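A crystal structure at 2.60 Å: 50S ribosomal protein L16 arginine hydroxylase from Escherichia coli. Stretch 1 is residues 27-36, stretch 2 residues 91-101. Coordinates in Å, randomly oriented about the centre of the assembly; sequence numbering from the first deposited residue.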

ATOM      1  N   GLY B  27      -3.004  43.198  -7.750  1.00 55.74           N
ATOM      2  CA  GLY B  27      -3.026  42.035  -8.619  1.00 50.69           C
ATOM      3  C   GLY B  27      -4.315  42.052  -9.412  1.00 53.70           C
ATOM      4  O   GLY B  27      -4.331  41.766 -10.608  1.00 57.73           O
ATOM      5  N   PHE B  28      -5.396  42.403  -8.728  1.00 52.15           N
ATOM      6  CA  PHE B  28      -6.662  42.698  -9.377  1.00 56.72           C
ATOM      7  C   PHE B  28      -6.970  44.181  -9.222  1.00 65.51           C
ATOM      8  O   PHE B  28      -6.944  44.712  -8.111  1.00 71.57           O
ATOM      9  N   ASN B  29      -7.246  44.846 -10.340  1.00 71.23           N
ATOM     10  CA  ASN B  29      -7.653  46.246 -10.321  1.00 70.79           C
ATOM     11  C   ASN B  29      -9.150  46.365 -10.090  1.00 74.76           C
ATOM     12  O   ASN B  29      -9.931  45.610 -10.676  1.00 76.22           O
ATOM     13  N   ASN B  30      -9.537  47.328  -9.257  1.00 76.65           N
ATOM     14  CA  ASN B  30     -10.929  47.523  -8.859  1.00 74.92           C
ATOM     15  C   ASN B  30     -11.571  46.201  -8.478  1.00 70.37           C
ATOM     16  O   ASN B  30     -12.514  45.748  -9.125  1.00 72.12           O
ATOM     17  N   PHE B  31     -11.058  45.589  -7.418  1.00 66.84           N
ATOM     18  CA  PHE B  31     -11.456  44.234  -7.076  1.00 60.51           C
ATOM     19  C   PHE B  31     -12.852  44.199  -6.476  1.00 67.01           C
ATOM     20  O   PHE B  31     -13.136  44.855  -5.475  1.00 66.10           O
ATOM     21  N   ILE B  32     -13.721  43.424  -7.112  1.00 67.25           N
ATOM     22  CA  ILE B  32     -15.085  43.243  -6.649  1.00 64.57           C
ATOM     23  C   ILE B  32     -15.230  41.822  -6.136  1.00 66.21           C
ATOM     24  O   ILE B  32     -15.060  40.860  -6.885  1.00 67.64           O
ATOM     25  N   ASP B  33     -15.523  41.701  -4.846  1.00 63.12           N
ATOM     26  CA  ASP B  33     -15.617  40.402  -4.200  1.00 66.18           C
ATOM     27  C   ASP B  33     -16.700  39.534  -4.828  1.00 66.95           C
ATOM     28  O   ASP B  33     -17.812  39.999  -5.068  1.00 71.48           O
ATOM     29  N   PRO B  34     -16.365  38.265  -5.104  1.00 61.92           N
ATOM     30  CA  PRO B  34     -17.306  37.335  -5.734  1.00 62.01           C
ATOM     31  C   PRO B  34     -18.453  36.980  -4.798  1.00 65.16           C
ATOM     32  O   PRO B  34     -19.551  36.666  -5.256  1.00 69.57           O
ATOM     33  N   ILE B  35     -18.198  37.050  -3.497  1.00 66.55           N
ATOM     34  CA  ILE B  35     -19.177  36.636  -2.506  1.00 73.65           C
ATOM     35  C   ILE B  35     -19.180  37.619  -1.330  1.00 75.87           C
ATOM     36  O   ILE B  35     -18.251  38.413  -1.176  1.00 81.08           O
ATOM     37  N   SER B  36     -20.228  37.568  -0.512  1.00 76.94           N
ATOM     38  CA  SER B  36     -20.381  38.476   0.621  1.00 73.99           C
ATOM     39  C   SER B  36     -20.303  37.673   1.918  1.00 74.57           C
ATOM     40  O   SER B  36     -20.551  36.469   1.910  1.00 79.88           O
ATOM     41  N   GLU B  91     -20.444  29.759  -8.081  1.00 69.51           N
ATOM     42  CA  GLU B  91     -19.866  30.016  -9.410  1.00 70.75           C
ATOM     43  C   GLU B  91     -19.018  31.302  -9.500  1.00 70.42           C
ATOM     44  O   GLU B  91     -17.898  31.272 -10.036  1.00 70.98           O
ATOM     45  N   PRO B  92     -19.549  32.439  -8.999  1.00 67.91           N
ATOM     46  CA  PRO B  92     -18.744  33.666  -9.041  1.00 65.13           C
ATOM     47  C   PRO B  92     -17.390  33.513  -8.352  1.00 66.65           C
ATOM     48  O   PRO B  92     -16.405  34.102  -8.796  1.00 64.37           O
ATOM     49  N   THR B  93     -17.346  32.719  -7.288  1.00 72.43           N
ATOM     50  CA  THR B  93     -16.091  32.433  -6.608  1.00 65.76           C
ATOM     51  C   THR B  93     -15.214  31.563  -7.499  1.00 67.77           C
ATOM     52  O   THR B  93     -14.003  31.772  -7.584  1.00 69.44           O
ATOM     53  N   ALA B  94     -15.836  30.606  -8.183  1.00 67.58           N
ATOM     54  CA  ALA B  94     -15.118  29.737  -9.108  1.00 58.89           C
ATOM     55  C   ALA B  94     -14.416  30.551 -10.185  1.00 62.47           C
ATOM     56  O   ALA B  94     -13.330  30.182 -10.641  1.00 65.46           O
ATOM     57  N   ALA B  95     -15.034  31.662 -10.581  1.00 62.73           N
ATOM     58  CA  ALA B  95     -14.416  32.567 -11.555  1.00 57.78           C
ATOM     59  C   ALA B  95     -13.018  33.064 -11.149  1.00 58.35           C
ATOM     60  O   ALA B  95     -12.179  33.332 -12.010  1.00 58.12           O
ATOM     61  N   LEU B  96     -12.772  33.182  -9.846  1.00 59.54           N
ATOM     62  CA  LEU B  96     -11.479  33.654  -9.344  1.00 55.97           C
ATOM     63  C   LEU B  96     -10.315  32.728  -9.707  1.00 55.24           C
ATOM     64  O   LEU B  96      -9.163  33.159  -9.751  1.00 57.40           O
HETATM   65  N   MSE B  97     -10.622  31.459  -9.954  1.00 49.87           N
HETATM   66  CA  MSE B  97      -9.603  30.448 -10.219  1.00 49.78           C
HETATM   67  C   MSE B  97      -8.999  30.590 -11.616  1.00 52.77           C
HETATM   68  O   MSE B  97      -7.801  30.376 -11.807  1.00 58.71           O
ATOM     69  N   ARG B  98      -9.839  30.959 -12.581  1.00 57.36           N
ATOM     70  CA  ARG B  98      -9.443  31.063 -13.992  1.00 63.31           C
ATOM     71  C   ARG B  98      -8.128  31.798 -14.325  1.00 58.11           C
ATOM     72  O   ARG B  98      -7.359  31.316 -15.154  1.00 59.84           O
ATOM     73  N   PRO B  99      -7.865  32.962 -13.698  1.00 54.25           N
ATOM     74  CA  PRO B  99      -6.606  33.657 -14.007  1.00 49.83           C
ATOM     75  C   PRO B  99      -5.339  32.860 -13.675  1.00 50.66           C
ATOM     76  O   PRO B  99      -4.268  33.183 -14.186  1.00 56.41           O
ATOM     77  N   PHE B 100      -5.462  31.836 -12.840  1.00 49.75           N
ATOM     78  CA  PHE B 100      -4.297  31.092 -12.364  1.00 48.65           C
ATOM     79  C   PHE B 100      -3.936  29.886 -13.233  1.00 46.24           C
ATOM     80  O   PHE B 100      -3.061  29.098 -12.885  1.00 45.89           O
ATOM     81  N   ARG B 101      -4.634  29.740 -14.352  1.00 43.45           N
ATOM     82  CA  ARG B 101      -4.367  28.663 -15.299  1.00 45.76           C
ATOM     83  C   ARG B 101      -2.998  28.772 -15.979  1.00 47.08           C
ATOM     84  O   ARG B 101      -2.584  27.861 -16.698  1.00 62.35           O
TER

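Packing of residues 27-36 against residues 91-101 in the E. coli L16 arginine hydroxylase. The first stretch has no regular helix or strand; the second begins helical and later includes a 3-10 segment from Arg98 that continues along the chain. No hydrogen bond crosses between them, so the contact, 352 Å² with both sides summed, rests on shape and apolar surface. The backbones lie close at one end, where the CA atoms of Pro34 and Thr93 are 5.1 Å apart, and splay at the other, where the CA atoms of Phe28 and Pro99 are 10.2 Å apart. Side-chain size follows this wedge: a compact proline ring serves the narrow end, and a long aromatic side chain spans the wide one.

Phe28 points toward the second stretch with chi1 m (-65°), and its ring tip enters a hollow lined by Leu96, Pro99 and Phe100. Its CZ lies 3.8 Å from Leu96 CD2, the tightest of these three contacts, and 4.5 Å from Phe100 CE2; its CE1 lies 4.2 Å from Pro99 CG. Pro99 and Phe100 meet the edge of the Phe28 ring, near its plane. Phe100, also m (-66°), leaves its backbone sideways, but the end of its side chain comes nearer and helps close the pocket.

Leu96 is the central bump. It points toward the first stretch with chi1 at -109°, between wells, and chi2 t. Its CD2 reaches the rings of both Phe28 and Phe31, lying 4.1 Å from Phe31 CE1 at the edge of that ring, while its CD1 lies 4.5 Å from Pro34 CG. Phe31, with chi1 t, starts sideways and brings only the end of its ring close.

Pro34, C-gamma endo, has the largest area covered by the opposing stretch. It sits against the helix backbone: its CB is 3.4 Å from Pro92 O and 3.7 Å from Thr93 N, so the ring packs directly on the backbone there. Pro92, C-gamma exo, flanks it, with CB 4.2 Å from Pro34 CB. Thr93, m (-65°), lies sideways; its OG1 is 3.9 Å from both Pro34 CB and Ile35 CB. These are packing contacts, and the hydroxyl finds its hydrogen bond with a residue just beyond one of the stretches. Ile35, t at chi1 and chi2, lends a small sideways shoulder.

Asp33 points away and Ser36 is out of reach; Asp33 OD2 and Ser36 OG are hydrogen-bonded elsewhere in the structure, the latter capping a helix that starts just past the stretch.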

ATOM      1  CB  PHE B  28      -7.792  41.867  -8.773  1.00 54.50           C
ATOM      2  CG  PHE B  28      -7.648  40.394  -9.002  1.00 50.11           C
ATOM      3  CD1 PHE B  28      -7.910  39.846 -10.246  1.00 49.15           C
ATOM      4  CD2 PHE B  28      -7.256  39.554  -7.973  1.00 43.51           C
ATOM      5  CE1 PHE B  28      -7.780  38.490 -10.461  1.00 46.06           C
ATOM      6  CE2 PHE B  28      -7.125  38.197  -8.183  1.00 44.87           C
ATOM      7  CZ  PHE B  28      -7.387  37.664  -9.429  1.00 42.63           C
ATOM      8  CB  ASN B  29      -7.289  46.934 -11.637  1.00 75.54           C
ATOM      9  CG  ASN B  29      -5.798  46.957 -11.893  1.00 85.16           C
ATOM     10  OD1 ASN B  29      -4.993  46.924 -10.961  1.00 85.95           O
ATOM     11  ND2 ASN B  29      -5.420  47.021 -13.163  1.00 89.95           N
ATOM     12  CB  ASN B  30     -11.722  48.184  -9.988  1.00 79.31           C
ATOM     13  CG  ASN B  30     -11.077  49.462 -10.478  1.00 79.74           C
ATOM     14  OD1 ASN B  30     -10.656  49.555 -11.630  1.00 82.00           O
ATOM     15  ND2 ASN B  30     -10.991  50.456  -9.602  1.00 74.49           N
ATOM     16  CB  PHE B  31     -10.444  43.599  -6.122  1.00 53.42           C
ATOM     17  CG  PHE B  31     -10.791  42.195  -5.717  1.00 53.36           C
ATOM     18  CD1 PHE B  31     -10.601  41.138  -6.594  1.00 47.54           C
ATOM     19  CD2 PHE B  31     -11.303  41.930  -4.458  1.00 55.91           C
ATOM     20  CE1 PHE B  31     -10.922  39.846  -6.220  1.00 51.93           C
ATOM     21  CE2 PHE B  31     -11.623  40.643  -4.081  1.00 60.20           C
ATOM     22  CZ  PHE B  31     -11.432  39.600  -4.962  1.00 51.07           C
ATOM     23  CB  ILE B  32     -16.096  43.482  -7.774  1.00 67.14           C
ATOM     24  CG1 ILE B  32     -15.859  44.852  -8.411  1.00 71.87           C
ATOM     25  CG2 ILE B  32     -17.512  43.366  -7.237  1.00 70.77           C
ATOM     26  CD1 ILE B  32     -16.189  44.904  -9.887  1.00 79.07           C
ATOM     27  CB  ASP B  33     -15.867  40.571  -2.702  1.00 69.96           C
ATOM     28  CG  ASP B  33     -14.723  41.274  -2.000  1.00 69.40           C
ATOM     29  OD1 ASP B  33     -14.299  42.348  -2.476  1.00 74.51           O
ATOM     30  OD2 ASP B  33     -14.238  40.748  -0.979  1.00 69.11           O
ATOM     31  CB  PRO B  34     -16.443  36.099  -6.006  1.00 57.11           C
ATOM     32  CG  PRO B  34     -15.351  36.170  -4.995  1.00 53.35           C
ATOM     33  CD  PRO B  34     -15.072  37.629  -4.798  1.00 57.64           C
ATOM     34  CB  ILE B  35     -18.898  35.182  -2.043  1.00 72.58           C
ATOM     35  CG1 ILE B  35     -20.147  34.538  -1.439  1.00 77.56           C
ATOM     36  CG2 ILE B  35     -17.716  35.131  -1.094  1.00 65.08           C
ATOM     37  CD1 ILE B  35     -19.910  33.154  -0.870  1.00 76.13           C
ATOM     38  CB  SER B  36     -21.718  39.221   0.536  1.00 72.82           C
ATOM     39  OG  SER B  36     -22.751  38.500   1.187  1.00 70.34           O
ATOM     40  CB  GLU B  91     -20.935  29.994 -10.519  1.00 75.42           C
ATOM     41  CG  GLU B  91     -21.472  28.622 -10.897  1.00 89.80           C
ATOM     42  CD  GLU B  91     -22.337  28.669 -12.151  1.00104.38           C
ATOM     43  OE1 GLU B  91     -22.052  29.502 -13.039  1.00109.39           O
ATOM     44  OE2 GLU B  91     -23.303  27.880 -12.248  1.00106.25           O
ATOM     45  CB  PRO B  92     -19.611  34.676  -8.285  1.00 72.08           C
ATOM     46  CG  PRO B  92     -20.999  34.212  -8.519  1.00 73.58           C
ATOM     47  CD  PRO B  92     -20.917  32.711  -8.510  1.00 71.83           C
ATOM     48  CB  THR B  93     -16.319  31.750  -5.241  1.00 61.21           C
ATOM     49  OG1 THR B  93     -16.994  32.654  -4.358  1.00 62.27           O
ATOM     50  CG2 THR B  93     -14.992  31.351  -4.617  1.00 59.26           C
ATOM     51  CB  ALA B  94     -16.063  28.726  -9.738  1.00 50.88           C
ATOM     52  CB  ALA B  95     -15.330  33.740 -11.850  1.00 61.31           C
ATOM     53  CB  LEU B  96     -11.520  33.841  -7.820  1.00 61.61           C
ATOM     54  CG  LEU B  96     -11.498  35.263  -7.251  1.00 67.25           C
ATOM     55  CD1 LEU B  96     -11.055  35.248  -5.793  1.00 67.53           C
ATOM     56  CD2 LEU B  96     -10.601  36.170  -8.077  1.00 69.97           C
HETATM   57  CB  MSE B  97     -10.201  29.049 -10.045  1.00 58.75           C
HETATM   58  CG  MSE B  97     -10.817  28.805  -8.677  1.00 65.87           C
HETATM   59 SE   MSE B  97      -9.666  27.768  -7.498  1.00 73.53          SE
HETATM   60  CE  MSE B  97      -9.767  26.051  -8.408  1.00116.24           C
ATOM     61  CB  ARG B  98     -10.598  31.610 -14.848  1.00 73.39           C
ATOM     62  CG  ARG B  98     -11.649  30.569 -15.212  1.00 88.56           C
ATOM     63  CD  ARG B  98     -12.675  31.115 -16.200  1.00102.90           C
ATOM     64  NE  ARG B  98     -13.710  31.920 -15.552  1.00109.08           N
ATOM     65  CZ  ARG B  98     -14.056  33.148 -15.931  1.00108.62           C
ATOM     66  NH1 ARG B  98     -13.450  33.728 -16.958  1.00106.99           N
ATOM     67  NH2 ARG B  98     -15.013  33.798 -15.281  1.00108.99           N
ATOM     68  CB  PRO B  99      -6.678  34.911 -13.128  1.00 40.85           C
ATOM     69  CG  PRO B  99      -8.127  35.154 -12.945  1.00 39.59           C
ATOM     70  CD  PRO B  99      -8.754  33.798 -12.870  1.00 40.25           C
ATOM     71  CB  PHE B 100      -4.463  30.709 -10.893  1.00 40.09           C
ATOM     72  CG  PHE B 100      -4.487  31.894  -9.969  1.00 48.18           C
ATOM     73  CD1 PHE B 100      -3.308  32.455  -9.503  1.00 47.78           C
ATOM     74  CD2 PHE B 100      -5.691  32.460  -9.585  1.00 51.81           C
ATOM     75  CE1 PHE B 100      -3.330  33.549  -8.661  1.00 35.36           C
ATOM     76  CE2 PHE B 100      -5.719  33.554  -8.742  1.00 43.74           C
ATOM     77  CZ  PHE B 100      -4.537  34.098  -8.279  1.00 37.60           C
ATOM     78  CB  ARG B 101      -5.486  28.568 -16.335  1.00 57.25           C
ATOM     79  CG  ARG B 101      -6.810  28.152 -15.733  1.00 71.84           C
ATOM     80  CD  ARG B 101      -7.593  27.226 -16.660  1.00 85.60           C
ATOM     81  NE  ARG B 101      -8.455  26.200 -16.044  1.00 92.68           N
ATOM     82  CZ  ARG B 101      -9.089  26.255 -14.869  1.00104.24           C
ATOM     83  NH1 ARG B 101      -9.008  27.300 -14.055  1.00103.44           N
ATOM     84  NH2 ARG B 101      -9.835  25.224 -14.504  1.00110.08           N
TER